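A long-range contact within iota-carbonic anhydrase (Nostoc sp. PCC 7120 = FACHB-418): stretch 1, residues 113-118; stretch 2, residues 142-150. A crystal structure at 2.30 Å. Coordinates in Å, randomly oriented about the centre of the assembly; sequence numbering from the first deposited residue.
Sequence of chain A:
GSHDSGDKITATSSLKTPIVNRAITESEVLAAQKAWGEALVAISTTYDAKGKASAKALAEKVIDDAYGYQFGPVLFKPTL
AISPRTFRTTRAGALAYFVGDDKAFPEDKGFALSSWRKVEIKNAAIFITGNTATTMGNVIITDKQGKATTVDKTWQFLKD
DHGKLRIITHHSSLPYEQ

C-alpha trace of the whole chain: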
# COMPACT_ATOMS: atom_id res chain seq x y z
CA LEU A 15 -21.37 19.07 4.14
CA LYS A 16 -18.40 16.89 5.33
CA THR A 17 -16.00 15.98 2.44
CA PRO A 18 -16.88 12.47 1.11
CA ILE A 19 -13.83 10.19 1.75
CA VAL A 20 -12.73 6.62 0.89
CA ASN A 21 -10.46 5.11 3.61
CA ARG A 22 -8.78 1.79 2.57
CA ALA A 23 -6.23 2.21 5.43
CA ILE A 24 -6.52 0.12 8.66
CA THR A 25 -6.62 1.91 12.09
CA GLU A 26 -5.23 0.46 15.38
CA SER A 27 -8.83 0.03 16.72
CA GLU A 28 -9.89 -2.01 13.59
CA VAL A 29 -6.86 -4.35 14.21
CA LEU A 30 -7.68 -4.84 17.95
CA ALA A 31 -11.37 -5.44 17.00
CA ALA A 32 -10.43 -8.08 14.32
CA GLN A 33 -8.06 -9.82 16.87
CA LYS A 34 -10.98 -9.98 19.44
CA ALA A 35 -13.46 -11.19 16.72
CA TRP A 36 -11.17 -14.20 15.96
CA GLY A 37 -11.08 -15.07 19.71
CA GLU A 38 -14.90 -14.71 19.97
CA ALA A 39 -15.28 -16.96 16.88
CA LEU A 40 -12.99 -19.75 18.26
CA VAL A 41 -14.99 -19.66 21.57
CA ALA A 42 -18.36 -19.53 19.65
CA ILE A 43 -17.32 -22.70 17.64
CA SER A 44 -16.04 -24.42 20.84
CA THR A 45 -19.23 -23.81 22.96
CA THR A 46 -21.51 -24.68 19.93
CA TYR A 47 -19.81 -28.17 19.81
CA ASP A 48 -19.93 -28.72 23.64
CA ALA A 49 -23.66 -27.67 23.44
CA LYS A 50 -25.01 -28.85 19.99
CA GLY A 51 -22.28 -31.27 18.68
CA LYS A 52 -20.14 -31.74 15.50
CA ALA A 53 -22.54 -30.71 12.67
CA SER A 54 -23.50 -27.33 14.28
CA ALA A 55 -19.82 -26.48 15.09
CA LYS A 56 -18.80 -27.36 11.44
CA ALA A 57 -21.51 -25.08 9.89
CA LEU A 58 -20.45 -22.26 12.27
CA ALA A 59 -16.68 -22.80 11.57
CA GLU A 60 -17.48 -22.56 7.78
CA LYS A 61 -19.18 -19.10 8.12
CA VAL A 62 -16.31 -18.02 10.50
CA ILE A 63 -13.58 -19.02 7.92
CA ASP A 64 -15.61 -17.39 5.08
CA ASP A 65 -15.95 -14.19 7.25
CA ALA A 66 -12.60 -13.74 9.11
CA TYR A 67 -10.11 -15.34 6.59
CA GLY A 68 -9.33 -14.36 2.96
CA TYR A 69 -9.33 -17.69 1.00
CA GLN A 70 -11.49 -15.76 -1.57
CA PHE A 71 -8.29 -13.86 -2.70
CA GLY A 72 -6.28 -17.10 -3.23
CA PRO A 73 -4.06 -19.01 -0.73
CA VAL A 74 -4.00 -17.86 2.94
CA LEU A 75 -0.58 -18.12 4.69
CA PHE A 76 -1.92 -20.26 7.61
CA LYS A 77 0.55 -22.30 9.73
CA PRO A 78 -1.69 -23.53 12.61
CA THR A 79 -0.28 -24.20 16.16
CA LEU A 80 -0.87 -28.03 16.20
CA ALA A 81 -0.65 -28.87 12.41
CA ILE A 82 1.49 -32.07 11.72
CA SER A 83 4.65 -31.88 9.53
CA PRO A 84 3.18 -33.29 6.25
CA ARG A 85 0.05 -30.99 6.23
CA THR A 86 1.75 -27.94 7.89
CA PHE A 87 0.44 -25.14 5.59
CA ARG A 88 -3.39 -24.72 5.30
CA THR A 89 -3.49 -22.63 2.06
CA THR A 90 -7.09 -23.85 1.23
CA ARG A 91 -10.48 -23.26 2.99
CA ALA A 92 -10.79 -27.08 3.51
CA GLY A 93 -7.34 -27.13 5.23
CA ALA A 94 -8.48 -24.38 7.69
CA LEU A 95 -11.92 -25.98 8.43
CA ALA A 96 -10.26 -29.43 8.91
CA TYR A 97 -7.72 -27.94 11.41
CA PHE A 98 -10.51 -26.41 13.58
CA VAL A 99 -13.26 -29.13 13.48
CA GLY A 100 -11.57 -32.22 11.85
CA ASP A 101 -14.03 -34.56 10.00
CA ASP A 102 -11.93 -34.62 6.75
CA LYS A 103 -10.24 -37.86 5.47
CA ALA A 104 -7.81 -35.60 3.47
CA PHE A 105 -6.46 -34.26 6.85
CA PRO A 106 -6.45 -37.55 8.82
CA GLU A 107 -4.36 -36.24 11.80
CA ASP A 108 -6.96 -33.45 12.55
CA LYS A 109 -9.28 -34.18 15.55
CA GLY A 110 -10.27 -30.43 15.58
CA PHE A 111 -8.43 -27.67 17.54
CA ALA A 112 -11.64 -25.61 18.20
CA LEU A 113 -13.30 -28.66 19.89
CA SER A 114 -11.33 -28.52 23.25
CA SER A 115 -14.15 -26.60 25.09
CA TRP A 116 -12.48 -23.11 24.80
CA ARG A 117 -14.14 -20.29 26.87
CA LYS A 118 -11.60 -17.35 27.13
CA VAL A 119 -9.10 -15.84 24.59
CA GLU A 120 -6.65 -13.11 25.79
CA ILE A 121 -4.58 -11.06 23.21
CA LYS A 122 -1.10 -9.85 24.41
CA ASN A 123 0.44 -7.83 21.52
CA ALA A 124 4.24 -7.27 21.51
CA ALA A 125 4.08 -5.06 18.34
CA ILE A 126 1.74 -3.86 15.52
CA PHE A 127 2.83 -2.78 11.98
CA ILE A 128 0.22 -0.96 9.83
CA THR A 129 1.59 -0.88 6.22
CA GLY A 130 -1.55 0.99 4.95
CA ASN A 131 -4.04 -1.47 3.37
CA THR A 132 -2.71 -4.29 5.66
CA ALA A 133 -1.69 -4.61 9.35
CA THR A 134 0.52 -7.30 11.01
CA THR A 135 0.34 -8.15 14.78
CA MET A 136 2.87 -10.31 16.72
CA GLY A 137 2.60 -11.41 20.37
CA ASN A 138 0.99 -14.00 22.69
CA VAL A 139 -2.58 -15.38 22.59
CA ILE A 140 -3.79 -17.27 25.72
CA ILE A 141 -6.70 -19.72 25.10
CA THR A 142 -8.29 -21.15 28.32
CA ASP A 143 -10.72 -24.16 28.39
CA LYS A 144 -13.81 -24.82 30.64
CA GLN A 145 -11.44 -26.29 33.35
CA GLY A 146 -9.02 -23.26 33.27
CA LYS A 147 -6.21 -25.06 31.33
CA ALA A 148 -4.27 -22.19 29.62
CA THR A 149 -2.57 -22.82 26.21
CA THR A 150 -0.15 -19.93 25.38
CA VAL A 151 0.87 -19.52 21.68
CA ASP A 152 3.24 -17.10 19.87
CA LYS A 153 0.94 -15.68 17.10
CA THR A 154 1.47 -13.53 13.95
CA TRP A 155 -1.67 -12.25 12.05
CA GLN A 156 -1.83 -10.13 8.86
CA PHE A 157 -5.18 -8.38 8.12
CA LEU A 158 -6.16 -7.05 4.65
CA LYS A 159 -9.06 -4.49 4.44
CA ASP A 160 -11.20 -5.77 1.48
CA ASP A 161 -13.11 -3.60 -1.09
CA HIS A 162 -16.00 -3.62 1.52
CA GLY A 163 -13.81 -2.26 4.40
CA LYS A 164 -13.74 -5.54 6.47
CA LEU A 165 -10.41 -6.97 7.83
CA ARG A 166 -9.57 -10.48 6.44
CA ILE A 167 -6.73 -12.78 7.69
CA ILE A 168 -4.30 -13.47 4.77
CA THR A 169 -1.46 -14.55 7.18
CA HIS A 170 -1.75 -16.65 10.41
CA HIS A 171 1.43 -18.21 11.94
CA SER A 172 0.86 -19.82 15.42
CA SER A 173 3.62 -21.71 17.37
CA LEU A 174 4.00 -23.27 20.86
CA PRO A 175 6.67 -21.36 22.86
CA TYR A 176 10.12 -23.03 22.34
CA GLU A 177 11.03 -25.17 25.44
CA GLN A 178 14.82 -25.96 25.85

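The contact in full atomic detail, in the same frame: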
# COMPACT_ATOMS: atom_id res chain seq x y z
N LEU A 113 -12.37 -27.73 19.21
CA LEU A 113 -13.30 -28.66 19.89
C LEU A 113 -12.79 -29.06 21.28
O LEU A 113 -13.22 -30.11 21.75
CB LEU A 113 -13.47 -29.92 19.02
CG LEU A 113 -13.92 -29.67 17.58
CD1 LEU A 113 -14.33 -30.97 16.91
CD2 LEU A 113 -15.06 -28.66 17.54
N SER A 114 -11.91 -28.26 21.90
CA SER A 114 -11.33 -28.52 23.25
C SER A 114 -12.05 -27.71 24.33
O SER A 114 -11.43 -27.47 25.38
CB SER A 114 -9.85 -28.25 23.28
OG SER A 114 -9.12 -29.21 22.53
N SER A 115 -13.30 -27.30 24.09
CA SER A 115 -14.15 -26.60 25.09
C SER A 115 -13.46 -25.30 25.53
O SER A 115 -13.24 -25.11 26.76
CB SER A 115 -14.43 -27.53 26.25
N TRP A 116 -13.12 -24.43 24.57
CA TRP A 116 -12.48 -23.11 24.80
C TRP A 116 -13.54 -22.11 25.29
O TRP A 116 -14.68 -22.18 24.78
CB TRP A 116 -11.81 -22.60 23.52
CG TRP A 116 -10.75 -23.52 22.97
CD1 TRP A 116 -10.73 -24.09 21.73
CD2 TRP A 116 -9.55 -23.95 23.63
NE1 TRP A 116 -9.60 -24.85 21.58
CE2 TRP A 116 -8.86 -24.78 22.73
CE3 TRP A 116 -8.98 -23.69 24.88
CZ2 TRP A 116 -7.63 -25.37 23.05
CZ3 TRP A 116 -7.77 -24.28 25.20
CH2 TRP A 116 -7.11 -25.11 24.30
N ARG A 117 -13.18 -21.21 26.21
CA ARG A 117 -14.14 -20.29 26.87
C ARG A 117 -13.58 -18.85 26.98
O ARG A 117 -14.40 -17.91 27.03
CB ARG A 117 -14.50 -20.87 28.23
CG ARG A 117 -15.30 -22.17 28.15
CD ARG A 117 -16.74 -21.91 27.77
NE ARG A 117 -17.37 -22.98 27.00
CZ ARG A 117 -17.61 -24.20 27.45
NH1 ARG A 117 -17.25 -24.54 28.68
NH2 ARG A 117 -18.20 -25.09 26.67
N LYS A 118 -12.26 -18.68 27.06
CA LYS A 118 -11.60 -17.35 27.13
C LYS A 118 -10.41 -17.30 26.16
O LYS A 118 -9.64 -18.28 26.10
CB LYS A 118 -11.17 -17.02 28.56
N THR A 142 -7.98 -20.43 27.05
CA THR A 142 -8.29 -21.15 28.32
C THR A 142 -9.58 -21.95 28.15
O THR A 142 -10.57 -21.38 27.64
CB THR A 142 -8.34 -20.15 29.47
OG1 THR A 142 -7.25 -19.25 29.25
CG2 THR A 142 -8.22 -20.81 30.83
N ASP A 143 -9.57 -23.23 28.55
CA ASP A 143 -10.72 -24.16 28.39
C ASP A 143 -11.65 -24.05 29.61
O ASP A 143 -11.34 -23.25 30.53
CB ASP A 143 -10.26 -25.59 28.13
CG ASP A 143 -9.47 -26.23 29.27
OD1 ASP A 143 -9.36 -25.59 30.34
OD2 ASP A 143 -8.98 -27.36 29.08
N LYS A 144 -12.73 -24.84 29.62
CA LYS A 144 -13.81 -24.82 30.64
C LYS A 144 -13.25 -25.16 32.03
O LYS A 144 -13.88 -24.79 33.02
CB LYS A 144 -14.94 -25.79 30.26
CG LYS A 144 -14.55 -27.26 30.19
CD LYS A 144 -15.66 -28.16 29.66
CE LYS A 144 -15.19 -29.56 29.29
NZ LYS A 144 -14.73 -30.31 30.48
N GLN A 145 -12.09 -25.84 32.09
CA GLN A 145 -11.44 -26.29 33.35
C GLN A 145 -10.32 -25.32 33.77
O GLN A 145 -9.69 -25.57 34.83
CB GLN A 145 -10.88 -27.71 33.16
N GLY A 146 -10.07 -24.27 32.99
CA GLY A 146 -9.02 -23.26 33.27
C GLY A 146 -7.63 -23.76 32.92
O GLY A 146 -6.67 -23.32 33.59
N LYS A 147 -7.51 -24.64 31.92
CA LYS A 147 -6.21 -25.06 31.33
C LYS A 147 -5.82 -24.06 30.23
O LYS A 147 -6.50 -24.02 29.17
CB LYS A 147 -6.28 -26.50 30.78
N ALA A 148 -4.77 -23.27 30.49
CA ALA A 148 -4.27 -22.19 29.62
C ALA A 148 -3.24 -22.75 28.63
O ALA A 148 -2.23 -23.33 29.08
CB ALA A 148 -3.68 -21.07 30.45
N THR A 149 -3.51 -22.59 27.33
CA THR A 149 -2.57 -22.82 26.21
C THR A 149 -2.09 -21.46 25.70
O THR A 149 -2.93 -20.69 25.20
CB THR A 149 -3.22 -23.62 25.08
OG1 THR A 149 -3.70 -24.86 25.61
CG2 THR A 149 -2.27 -23.89 23.94
N THR A 150 -0.81 -21.17 25.87
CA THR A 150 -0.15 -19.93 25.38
C THR A 150 0.51 -20.25 24.03
O THR A 150 1.24 -21.24 23.95
CB THR A 150 0.80 -19.38 26.45
OG1 THR A 150 -0.00 -18.98 27.56
CG2 THR A 150 1.60 -18.18 25.99

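Stretch 2 enters as a strand, turns over at Asp143 to Gly146 and leaves as a second strand; its first arm pairs antiparallel with the strand that begins at Trp116. Thr142 anchors the pairing. Its N donates to Lys118 O at 2.9 Å and nearly in line, while Thr142 O accepts from two successive amides, Lys118 N at 3.2 Å and Arg117 N at 3.0 Å. One carbonyl serving two neighbouring NH groups marks a beta bulge: the register slips by one residue between Trp116 and Lys118. The side chains of Thr142 and Lys118 lie on the same face of the sheet, their CB atoms 4.3 Å apart. A beta-branched residue such as threonine suits the extended backbone here; the lysine side chain is modelled only to CB.

Asp143 faces Trp116 in a non-hydrogen-bonded pair, the CA atoms just 4.1 Å apart and the side chains diverging. The close approach also brings Asp143 CA to 3.1 Å from Ser115 O, a CA-H...O contact. The carboxylate is turned to its own stretch: Asp143 OD1 accepts from Lys147 N at 2.6 Å and, weakly, from Gln145 N at 3.3 Å. A short acidic side chain is well suited to gathering backbone amides at the start of a turn.

Lys144 follows, in the type I turn. Its N makes a weak hydrogen bond to Ser115 O, 2.9 Å long but bent to 128°. The aliphatic part of the lysine packs beside stretch 1, with Lys144 CD 3.7 Å from Ser115 CB, while the end of the chain leads away. Arg117 comes close as well, its NH1 lying 3.1 Å from Lys144 CB. Long, flexible side chains suit this exposed border, where methylenes can pack and charged ends stay near solvent.

Gln145 and Gly146 do not touch stretch 1, but they complete the turn. Gly146 N donates to Asp143 O at 3.0 Å, and its positive phi of 78° is a conformation that glycine adopts easily. Lys147 O then accepts from Asp143 N at 3.2 Å, joining the two arms of the hairpin.

Ala148 points away from stretch 1; Thr149 points toward it. Thr149 OG1 lies 3.7 Å from Trp116 CH2, near the plane of the indole and at its edge. Although the CA-to-CB bond of Trp116 points away from stretch 2, the broad ring reaches back: its CE3 is 3.7 Å from Asp143 N. The buried tryptophan thus meets both arms of the hairpin along its edge. Thr150 continues the strand beyond reach.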